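Local structure of GDP-perosamine synthase (Caulobacter crescentus, 3BN1) at residues L154-V164 against S173-S183; L267-P277 against Y290-L298. The protein catalyses the pyridoxal phosphate-dependent transfer of an amino group from L-glutamate to GDP-4-keto-6-deoxy-D-mannose, giving GDP-perosamine for the bacterial O-antigen. All coordinates share one frame; numbering follows the deposited sequence.

Contact 1. Residues L154-V164 against S173-S183; sequences LLVIEDAAEAV and SGSLGDCATFS
Glu158 sends its carboxylate across to the loop 173-177, while the strands 155-159 and 179-183 run side by side as parallel neighbours in the mixed central sheet of a fold-type I (aspartate aminotransferase-like) enzyme; their axes approach to 4.6 Å at 16°. Backbone bonds set the register: Glu158 N gives to Cys179 O and Glu158 O receives Thr181 N, the latter at 2.8 Å.

Side-chain-to-backbone bonds tie down the loop. With CG anti to its carbonyl carbon (chi1 -53°) and the chain extended, Glu158 has its OE1 met by Gly174 N on the syn side, tilted out of the carboxylate plane, at 2.8 Å, and OE2 accepts from both Leu176 N (2.7 Å) and Gly177 N, which arrive from the same face of the carboxylate. OE1 is also bonded by His134 NE2, so this buried group has several partners. Farther back, Asp178 OD2 uses its anti lone pair to take Val156 N at 2.7 Å, while Val156 O receives Asp178 N. At the other end Ser173 OG donates to Ala163 O from above the carbonyl plane.

Among the apolar contacts, Ala160 CB sits over one face of the Phe182 ring in a CH-pi contact, 3.9 Å from the centroid and offset toward the rim; Val164 approaches the ring obliquely.

The C-terminal end of strand 179-183 and the turn after strand 155-159 lead to the cofactor: Ser183 OG, also bonded to Phe185 N, reaches the phosphate oxygen OP1 of the modified lysine at position 188, and Glu162 OE2 bonds its O3. Asp159, whose OD2 is bonded to Ser91 OG, closes an Asx turn through Ala161 N to OD1, and one water joins that OD1 (2.9 Å) to Thr181 OG1 (2.7 Å).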
loop_
_atom_site.group_PDB
_atom_site.type_symbol
_atom_site.label_atom_id
_atom_site.label_comp_id
_atom_site.label_asym_id
_atom_site.label_seq_id
_atom_site.Cartn_x
_atom_site.Cartn_y
_atom_site.Cartn_z
ATOM N N LEU A 154 2.436 14.355 -25.523
ATOM C CA LEU A 154 2.034 13.329 -24.551
ATOM C C LEU A 154 3.066 13.316 -23.447
ATOM O O LEU A 154 4.257 13.629 -23.643
ATOM C CB LEU A 154 2.110 11.912 -25.170
ATOM C CG LEU A 154 1.226 11.952 -26.426
ATOM C CD1 LEU A 154 1.457 10.764 -27.219
ATOM C CD2 LEU A 154 -0.257 12.067 -26.046
ATOM N N LEU A 155 2.626 12.778 -22.331
ATOM C CA LEU A 155 3.481 12.524 -21.185
ATOM C C LEU A 155 4.117 11.136 -21.386
ATOM O O LEU A 155 3.582 10.268 -22.087
ATOM C CB LEU A 155 2.627 12.447 -19.927
ATOM C CG LEU A 155 2.012 13.822 -19.589
ATOM C CD1 LEU A 155 0.928 13.642 -18.514
ATOM C CD2 LEU A 155 3.186 14.666 -19.076
ATOM N N VAL A 156 5.252 10.930 -20.730
ATOM C CA VAL A 156 5.906 9.639 -20.798
ATOM C C VAL A 156 6.150 9.256 -19.346
ATOM O O VAL A 156 6.629 10.049 -18.542
ATOM C CB VAL A 156 7.256 9.688 -21.603
ATOM C CG1 VAL A 156 7.995 8.327 -21.576
ATOM C CG2 VAL A 156 6.999 10.085 -23.050
ATOM N N ILE A 157 5.804 8.026 -18.994
ATOM C CA ILE A 157 6.100 7.615 -17.653
ATOM C C ILE A 157 6.845 6.302 -17.767
ATOM O O ILE A 157 6.349 5.329 -18.357
ATOM C CB ILE A 157 4.830 7.385 -16.823
ATOM C CG1 ILE A 157 5.204 6.649 -15.530
ATOM C CG2 ILE A 157 3.732 6.687 -17.687
ATOM C CD1 ILE A 157 4.032 6.196 -14.686
ATOM N N GLU A 158 8.062 6.268 -17.246
ATOM C CA GLU A 158 8.813 5.007 -17.344
ATOM C C GLU A 158 8.394 4.034 -16.227
ATOM O O GLU A 158 8.441 4.341 -14.998
ATOM C CB GLU A 158 10.293 5.245 -17.111
ATOM C CG GLU A 158 11.039 6.329 -17.961
ATOM C CD GLU A 158 12.434 6.636 -17.290
ATOM O OE1 GLU A 158 13.224 5.661 -17.107
ATOM O OE2 GLU A 158 12.688 7.813 -16.881
ATOM N N ASP A 159 8.020 2.833 -16.633
ATOM C CA ASP A 159 7.843 1.795 -15.607
ATOM C C ASP A 159 9.267 1.249 -15.487
ATOM O O ASP A 159 9.715 0.383 -16.277
ATOM C CB ASP A 159 6.947 0.647 -16.050
ATOM C CG ASP A 159 6.717 -0.341 -14.925
ATOM O OD1 ASP A 159 7.434 -0.277 -13.887
ATOM O OD2 ASP A 159 5.772 -1.152 -15.048
ATOM N N ALA A 160 10.031 1.770 -14.537
ATOM C CA ALA A 160 11.431 1.327 -14.417
ATOM C C ALA A 160 11.619 0.287 -13.328
ATOM O O ALA A 160 12.728 0.164 -12.788
ATOM C CB ALA A 160 12.334 2.531 -14.138
ATOM N N ALA A 161 10.543 -0.421 -12.971
ATOM C CA ALA A 161 10.576 -1.440 -11.889
ATOM C C ALA A 161 11.733 -2.418 -11.919
ATOM O O ALA A 161 12.141 -2.911 -10.882
ATOM C CB ALA A 161 9.220 -2.279 -11.814
ATOM N N GLU A 162 12.205 -2.773 -13.105
ATOM C CA GLU A 162 13.225 -3.829 -13.153
ATOM C C GLU A 162 14.586 -3.303 -13.532
ATOM O O GLU A 162 15.480 -4.099 -13.846
ATOM C CB GLU A 162 12.750 -4.802 -14.258
ATOM C CG GLU A 162 11.270 -5.168 -14.037
ATOM C CD GLU A 162 10.712 -6.132 -15.084
ATOM O OE1 GLU A 162 11.429 -6.493 -16.041
ATOM O OE2 GLU A 162 9.538 -6.572 -14.936
ATOM N N ALA A 163 14.722 -1.975 -13.541
ATOM C CA ALA A 163 15.923 -1.391 -14.096
ATOM C C ALA A 163 16.641 -0.319 -13.276
ATOM O O ALA A 163 17.275 0.585 -13.807
ATOM C CB ALA A 163 15.533 -0.833 -15.498
ATOM N N VAL A 164 16.633 -0.467 -11.968
ATOM C CA VAL A 164 17.369 0.456 -11.124
ATOM C C VAL A 164 18.841 0.327 -11.550
ATOM O O VAL A 164 19.397 -0.774 -11.705
ATOM C CB VAL A 164 17.222 0.145 -9.615
ATOM C CG1 VAL A 164 17.710 -1.260 -9.322
ATOM C CG2 VAL A 164 18.108 1.118 -8.864
ATOM N N SER A 173 18.029 5.293 -15.631
ATOM C CA SER A 173 16.577 4.990 -15.697
ATOM C C SER A 173 15.979 5.939 -14.620
ATOM O O SER A 173 16.623 6.262 -13.612
ATOM C CB SER A 173 16.311 3.550 -15.201
ATOM O OG SER A 173 17.059 3.348 -14.001
ATOM N N GLY A 174 14.763 6.408 -14.850
ATOM C CA GLY A 174 14.097 7.273 -13.910
ATOM C C GLY A 174 14.209 8.745 -14.244
ATOM O O GLY A 174 13.370 9.525 -13.774
ATOM N N SER A 175 15.184 9.124 -15.072
ATOM C CA SER A 175 15.375 10.559 -15.389
ATOM C C SER A 175 14.865 10.898 -16.764
ATOM O O SER A 175 15.043 12.060 -17.189
ATOM C CB SER A 175 16.888 10.938 -15.420
ATOM O OG SER A 175 17.600 10.098 -16.313
ATOM N N LEU A 176 14.368 9.868 -17.474
ATOM C CA LEU A 176 13.999 10.018 -18.885
ATOM C C LEU A 176 12.611 10.539 -19.224
ATOM O O LEU A 176 12.480 11.330 -20.148
ATOM C CB LEU A 176 14.215 8.699 -19.657
ATOM C CG LEU A 176 15.623 8.159 -19.513
ATOM C CD1 LEU A 176 15.573 6.660 -19.410
ATOM C CD2 LEU A 176 16.538 8.649 -20.664
ATOM N N GLY A 177 11.564 10.054 -18.566
ATOM C CA GLY A 177 10.224 10.571 -18.922
ATOM C C GLY A 177 9.816 11.780 -18.040
ATOM O O GLY A 177 10.631 12.475 -17.428
ATOM N N ASP A 178 8.521 12.052 -17.964
ATOM C CA ASP A 178 8.027 13.078 -17.086
ATOM C C ASP A 178 8.199 12.597 -15.658
ATOM O O ASP A 178 8.482 13.381 -14.721
ATOM C CB ASP A 178 6.594 13.319 -17.513
ATOM C CG ASP A 178 6.562 13.991 -18.896
ATOM O OD1 ASP A 178 6.869 15.221 -18.969
ATOM O OD2 ASP A 178 6.248 13.307 -19.906
ATOM N N CYS A 179 8.047 11.284 -15.477
ATOM C CA CYS A 179 8.290 10.729 -14.146
ATOM C C CYS A 179 8.558 9.263 -14.399
ATOM O O CYS A 179 8.603 8.809 -15.559
ATOM C CB CYS A 179 7.111 10.903 -13.179
ATOM S SG CYS A 179 5.564 10.217 -13.876
ATOM N N ALA A 180 8.867 8.525 -13.348
ATOM C CA ALA A 180 9.142 7.093 -13.589
ATOM C C ALA A 180 8.881 6.428 -12.264
ATOM O O ALA A 180 8.922 7.097 -11.218
ATOM C CB ALA A 180 10.616 6.886 -13.908
ATOM N N THR A 181 8.736 5.098 -12.307
ATOM C CA THR A 181 8.521 4.344 -11.070
ATOM C C THR A 181 9.467 3.137 -10.990
ATOM O O THR A 181 10.007 2.624 -11.995
ATOM C CB THR A 181 7.062 3.900 -10.925
ATOM O OG1 THR A 181 6.832 2.966 -11.963
ATOM C CG2 THR A 181 6.109 5.072 -11.199
ATOM N N PHE A 182 9.698 2.757 -9.740
ATOM C CA PHE A 182 10.535 1.630 -9.415
ATOM C C PHE A 182 9.879 0.773 -8.356
ATOM O O PHE A 182 9.050 1.240 -7.550
ATOM C CB PHE A 182 11.870 2.087 -8.832
ATOM C CG PHE A 182 12.687 2.904 -9.768
ATOM C CD1 PHE A 182 12.485 4.295 -9.862
ATOM C CD2 PHE A 182 13.672 2.294 -10.536
ATOM C CE1 PHE A 182 13.226 5.055 -10.778
ATOM C CE2 PHE A 182 14.531 3.041 -11.329
ATOM C CZ PHE A 182 14.288 4.435 -11.488
ATOM N N SER A 183 10.330 -0.465 -8.346
ATOM C CA SER A 183 9.830 -1.467 -7.406
ATOM C C SER A 183 10.973 -2.030 -6.548
ATOM O O SER A 183 12.038 -2.402 -7.060
ATOM C CB SER A 183 9.282 -2.659 -8.169
ATOM O OG SER A 183 8.965 -3.689 -7.233
HETATM O O HOH W 1 6.877 0.460 -11.090
#

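Contact 2. Residues L267-P277 against Y290-L298; sequences LARLGNRVTKP and YTVRLGEGL. With NA (sodium ion), chain F.
Pro277 lies over one face of the Tyr290 ring, its CG 3.8 Å from the centroid and 17° off the ring normal, which makes this a CH-pi contact; the two side chains cross at about a right angle. Tyr290 reaches this place with CG anti to its own backbone N (chi1 -171°). Leu267 meets the same ring at its edge, CD1 lying 3.5 Å from CE1 of Tyr290, the Leu267 and Tyr290 side chains running toward each other from opposite directions. The phenol oxygen is bonded to Glu264, and Tyr263 stacks on the ring.

Val292 CG1 continues the apolar row, passing obliquely 3.9 Å from Val274 CB and also touching Leu267. Val274 and Val292 belong to the two strands of an antiparallel ladder in which strand 274-275 forms the outer edge of the small four-stranded sheet beside strand 290-294. Thr275 and Arg293 are its hydrogen-bonded pair: Thr275 N donates to Arg293 O at 2.7 Å and Arg293 N returns to Thr275 O. The Arg293 side chain leads away to a salt bridge with Asp346.

Past the ladder, Leu298 crosses the aliphatic part of Arg273 at about a right angle, CD2 at 3.8 Å from CG of Arg273, whose guanidinium pairs with Asp369. Gly295 to Leu298 form a type I turn, and a sodium ion is bound by Glu296 O and Leu298 O, each at 2.5 Å, with three waters.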
loop_
_atom_site.group_PDB
_atom_site.type_symbol
_atom_site.label_atom_id
_atom_site.label_comp_id
_atom_site.label_asym_id
_atom_site.label_seq_id
_atom_site.Cartn_x
_atom_site.Cartn_y
_atom_site.Cartn_z
ATOM N N LEU A 267 27.278 -20.158 -22.197
ATOM C CA LEU A 267 26.090 -20.450 -22.991
ATOM C C LEU A 267 26.394 -21.086 -24.307
ATOM O O LEU A 267 25.517 -21.655 -24.933
ATOM C CB LEU A 267 25.129 -19.263 -23.185
ATOM C CG LEU A 267 24.015 -19.058 -22.135
ATOM C CD1 LEU A 267 22.853 -18.280 -22.720
ATOM C CD2 LEU A 267 23.504 -20.320 -21.433
ATOM N N ALA A 268 27.651 -20.985 -24.709
ATOM C CA ALA A 268 28.143 -21.597 -25.937
ATOM C C ALA A 268 27.861 -23.113 -25.923
ATOM O O ALA A 268 27.555 -23.742 -26.933
ATOM C CB ALA A 268 29.669 -21.342 -26.001
ATOM N N ARG A 269 27.975 -23.710 -24.749
ATOM C CA ARG A 269 27.735 -25.130 -24.628
ATOM C C ARG A 269 26.353 -25.567 -25.136
ATOM O O ARG A 269 26.141 -26.730 -25.477
ATOM C CB ARG A 269 27.948 -25.514 -23.156
ATOM C CG ARG A 269 28.126 -27.003 -22.935
ATOM C CD ARG A 269 27.734 -27.393 -21.516
ATOM N NE ARG A 269 27.095 -28.709 -21.432
ATOM C CZ ARG A 269 27.037 -29.449 -20.323
ATOM N NH1 ARG A 269 27.593 -29.012 -19.193
ATOM N NH2 ARG A 269 26.425 -30.632 -20.334
ATOM N N LEU A 270 25.399 -24.644 -25.179
ATOM C CA LEU A 270 24.017 -24.961 -25.579
ATOM C C LEU A 270 23.743 -24.682 -27.048
ATOM O O LEU A 270 22.666 -25.010 -27.609
ATOM C CB LEU A 270 23.035 -24.170 -24.702
ATOM C CG LEU A 270 23.076 -24.361 -23.177
ATOM C CD1 LEU A 270 21.974 -23.535 -22.635
ATOM C CD2 LEU A 270 22.938 -25.811 -22.666
ATOM N N GLY A 271 24.739 -24.085 -27.692
ATOM C CA GLY A 271 24.613 -23.827 -29.123
ATOM C C GLY A 271 23.350 -23.107 -29.552
ATOM O O GLY A 271 22.950 -22.122 -28.925
ATOM N N ASN A 272 22.734 -23.555 -30.652
ATOM C CA ASN A 272 21.554 -22.838 -31.111
ATOM C C ASN A 272 20.284 -23.154 -30.314
ATOM O O ASN A 272 19.183 -22.681 -30.669
ATOM C CB ASN A 272 21.336 -23.017 -32.637
ATOM C CG ASN A 272 20.663 -24.352 -32.980
ATOM O OD1 ASN A 272 20.559 -25.247 -32.130
ATOM N ND2 ASN A 272 20.227 -24.498 -34.235
ATOM N N ARG A 273 20.429 -23.934 -29.241
ATOM C CA ARG A 273 19.248 -24.283 -28.466
ATOM C C ARG A 273 18.543 -23.200 -27.664
ATOM O O ARG A 273 17.355 -23.325 -27.284
ATOM C CB ARG A 273 19.480 -25.539 -27.715
ATOM C CG ARG A 273 19.670 -26.703 -28.704
ATOM C CD ARG A 273 19.897 -28.011 -27.913
ATOM N NE ARG A 273 21.174 -28.043 -27.196
ATOM C CZ ARG A 273 21.450 -28.754 -26.095
ATOM N NH1 ARG A 273 22.674 -28.654 -25.590
ATOM N NH2 ARG A 273 20.539 -29.536 -25.496
ATOM N N VAL A 274 19.287 -22.119 -27.456
ATOM C CA VAL A 274 18.753 -20.895 -26.888
ATOM C C VAL A 274 19.225 -19.713 -27.693
ATOM O O VAL A 274 20.249 -19.782 -28.368
ATOM C CB VAL A 274 19.295 -20.639 -25.494
ATOM C CG1 VAL A 274 18.750 -21.672 -24.578
ATOM C CG2 VAL A 274 20.844 -20.625 -25.547
ATOM N N THR A 275 18.542 -18.590 -27.527
ATOM C CA THR A 275 18.964 -17.353 -28.155
ATOM C C THR A 275 19.251 -16.421 -27.004
ATOM O O THR A 275 18.362 -16.103 -26.193
ATOM C CB THR A 275 17.853 -16.712 -28.938
ATOM O OG1 THR A 275 17.660 -17.472 -30.128
ATOM C CG2 THR A 275 18.293 -15.329 -29.296
ATOM N N LYS A 276 20.516 -16.047 -26.867
ATOM C CA LYS A 276 20.896 -15.207 -25.709
ATOM C C LYS A 276 20.275 -13.798 -25.759
ATOM O O LYS A 276 20.068 -13.274 -26.854
ATOM C CB LYS A 276 22.419 -15.042 -25.657
ATOM C CG LYS A 276 22.910 -14.207 -26.840
ATOM C CD LYS A 276 24.445 -14.103 -26.819
ATOM C CE LYS A 276 25.109 -15.487 -26.850
ATOM N NZ LYS A 276 24.946 -16.363 -25.633
ATOM N N PRO A 277 20.042 -13.180 -24.596
ATOM C CA PRO A 277 19.447 -11.859 -24.600
ATOM C C PRO A 277 20.254 -10.827 -25.398
ATOM O O PRO A 277 21.428 -10.633 -25.141
ATOM C CB PRO A 277 19.429 -11.470 -23.126
ATOM C CG PRO A 277 20.558 -12.201 -22.469
ATOM C CD PRO A 277 20.505 -13.556 -23.237
ATOM N N TYR A 290 18.342 -12.705 -16.588
ATOM C CA TYR A 290 18.988 -13.163 -17.827
ATOM C C TYR A 290 17.965 -13.999 -18.631
ATOM O O TYR A 290 17.533 -15.063 -18.167
ATOM C CB TYR A 290 20.276 -13.927 -17.500
ATOM C CG TYR A 290 21.090 -14.243 -18.702
ATOM C CD1 TYR A 290 20.783 -15.389 -19.502
ATOM C CD2 TYR A 290 22.163 -13.414 -19.060
ATOM C CE1 TYR A 290 21.573 -15.713 -20.630
ATOM C CE2 TYR A 290 22.967 -13.740 -20.182
ATOM C CZ TYR A 290 22.649 -14.851 -20.968
ATOM O OH TYR A 290 23.469 -15.090 -22.059
ATOM N N THR A 291 17.475 -13.422 -19.743
ATOM C CA THR A 291 16.348 -13.972 -20.488
ATOM C C THR A 291 16.720 -14.522 -21.868
ATOM O O THR A 291 17.216 -13.792 -22.710
ATOM C CB THR A 291 15.161 -12.899 -20.569
ATOM O OG1 THR A 291 14.769 -12.445 -19.257
ATOM C CG2 THR A 291 13.891 -13.417 -21.287
ATOM N N VAL A 292 16.502 -15.822 -22.097
ATOM C CA VAL A 292 16.765 -16.400 -23.412
ATOM C C VAL A 292 15.413 -16.710 -24.064
ATOM O O VAL A 292 14.375 -16.726 -23.377
ATOM C CB VAL A 292 17.501 -17.780 -23.366
ATOM C CG1 VAL A 292 18.941 -17.714 -22.885
ATOM C CG2 VAL A 292 16.751 -18.839 -22.596
ATOM N N ARG A 293 15.436 -16.988 -25.372
ATOM C CA ARG A 293 14.248 -17.437 -26.091
ATOM C C ARG A 293 14.737 -18.768 -26.617
ATOM O O ARG A 293 15.864 -18.925 -27.137
ATOM C CB ARG A 293 13.736 -16.512 -27.215
ATOM C CG ARG A 293 13.469 -15.111 -26.661
ATOM C CD ARG A 293 13.011 -14.122 -27.729
ATOM N NE ARG A 293 11.868 -14.651 -28.438
ATOM C CZ ARG A 293 11.274 -14.107 -29.504
ATOM N NH1 ARG A 293 11.699 -12.953 -29.988
ATOM N NH2 ARG A 293 10.253 -14.738 -30.092
ATOM N N LEU A 294 13.911 -19.753 -26.316
ATOM C CA LEU A 294 14.201 -21.103 -26.696
ATOM C C LEU A 294 14.264 -21.174 -28.196
ATOM O O LEU A 294 13.534 -20.470 -28.917
ATOM C CB LEU A 294 13.144 -22.065 -26.144
ATOM C CG LEU A 294 13.124 -22.087 -24.617
ATOM C CD1 LEU A 294 12.673 -23.464 -24.257
ATOM C CD2 LEU A 294 14.458 -21.739 -23.941
ATOM N N GLY A 295 15.122 -22.095 -28.630
ATOM C CA GLY A 295 15.355 -22.345 -30.043
ATOM C C GLY A 295 14.088 -22.924 -30.632
ATOM O O GLY A 295 13.388 -23.741 -30.007
ATOM N N GLU A 296 13.780 -22.497 -31.847
ATOM C CA GLU A 296 12.537 -22.972 -32.446
ATOM C C GLU A 296 12.617 -24.443 -32.787
ATOM O O GLU A 296 11.621 -25.146 -32.919
ATOM C CB GLU A 296 12.210 -22.197 -33.712
ATOM C CG GLU A 296 13.127 -21.035 -33.950
ATOM C CD GLU A 296 12.936 -20.379 -35.331
ATOM O OE1 GLU A 296 13.122 -21.097 -36.347
ATOM O OE2 GLU A 296 12.614 -19.160 -35.400
ATOM N N GLY A 297 13.848 -24.884 -32.962
ATOM C CA GLY A 297 14.131 -26.252 -33.340
ATOM C C GLY A 297 13.829 -27.221 -32.251
ATOM O O GLY A 297 13.777 -28.407 -32.508
ATOM N N LEU A 298 13.698 -26.757 -31.013
ATOM C CA LEU A 298 13.457 -27.721 -29.931
ATOM C C LEU A 298 12.174 -28.492 -30.118
ATOM O O LEU A 298 11.314 -28.025 -30.864
ATOM C CB LEU A 298 13.466 -27.011 -28.569
ATOM C CG LEU A 298 14.846 -26.368 -28.327
ATOM C CD1 LEU A 298 14.671 -25.641 -27.022
ATOM C CD2 LEU A 298 15.973 -27.342 -28.118
HETATM NA NA NA F . 9.868 -26.070 -31.347
HETATM O O HOH W 2 16.760 -13.708 -25.754
HETATM O O HOH W 3 15.027 -18.230 -30.271
HETATM O O HOH W 4 9.449 -27.834 -33.059
HETATM O O HOH W 5 8.309 -26.719 -29.075
HETATM O O HOH W 6 11.059 -24.252 -29.789
#

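Contact 1 closes before contact 2 opens along the chain, and their centres lie 30 Å apart, with nearest atoms about 8 Å from one another and no touch. They belong to different sheets: 154-164 and 173-183 contribute neighbouring strands to the seven-stranded mixed sheet, whereas 267-277 and 290-298 lie on the four-stranded antiparallel sheet. Contact 1 is centred about 9 Å, and contact 2 about 24 Å, from the centre of the chain. The side chain of Ser183 is about 6 Å from the bound 2-oxoglutarate and that of Thr291 about 10 Å. Through the bonds of Ser183 and Glu162 to the modified residue at position 188, contact 1 helps form the cofactor site; contact 2 builds the peripheral sheet.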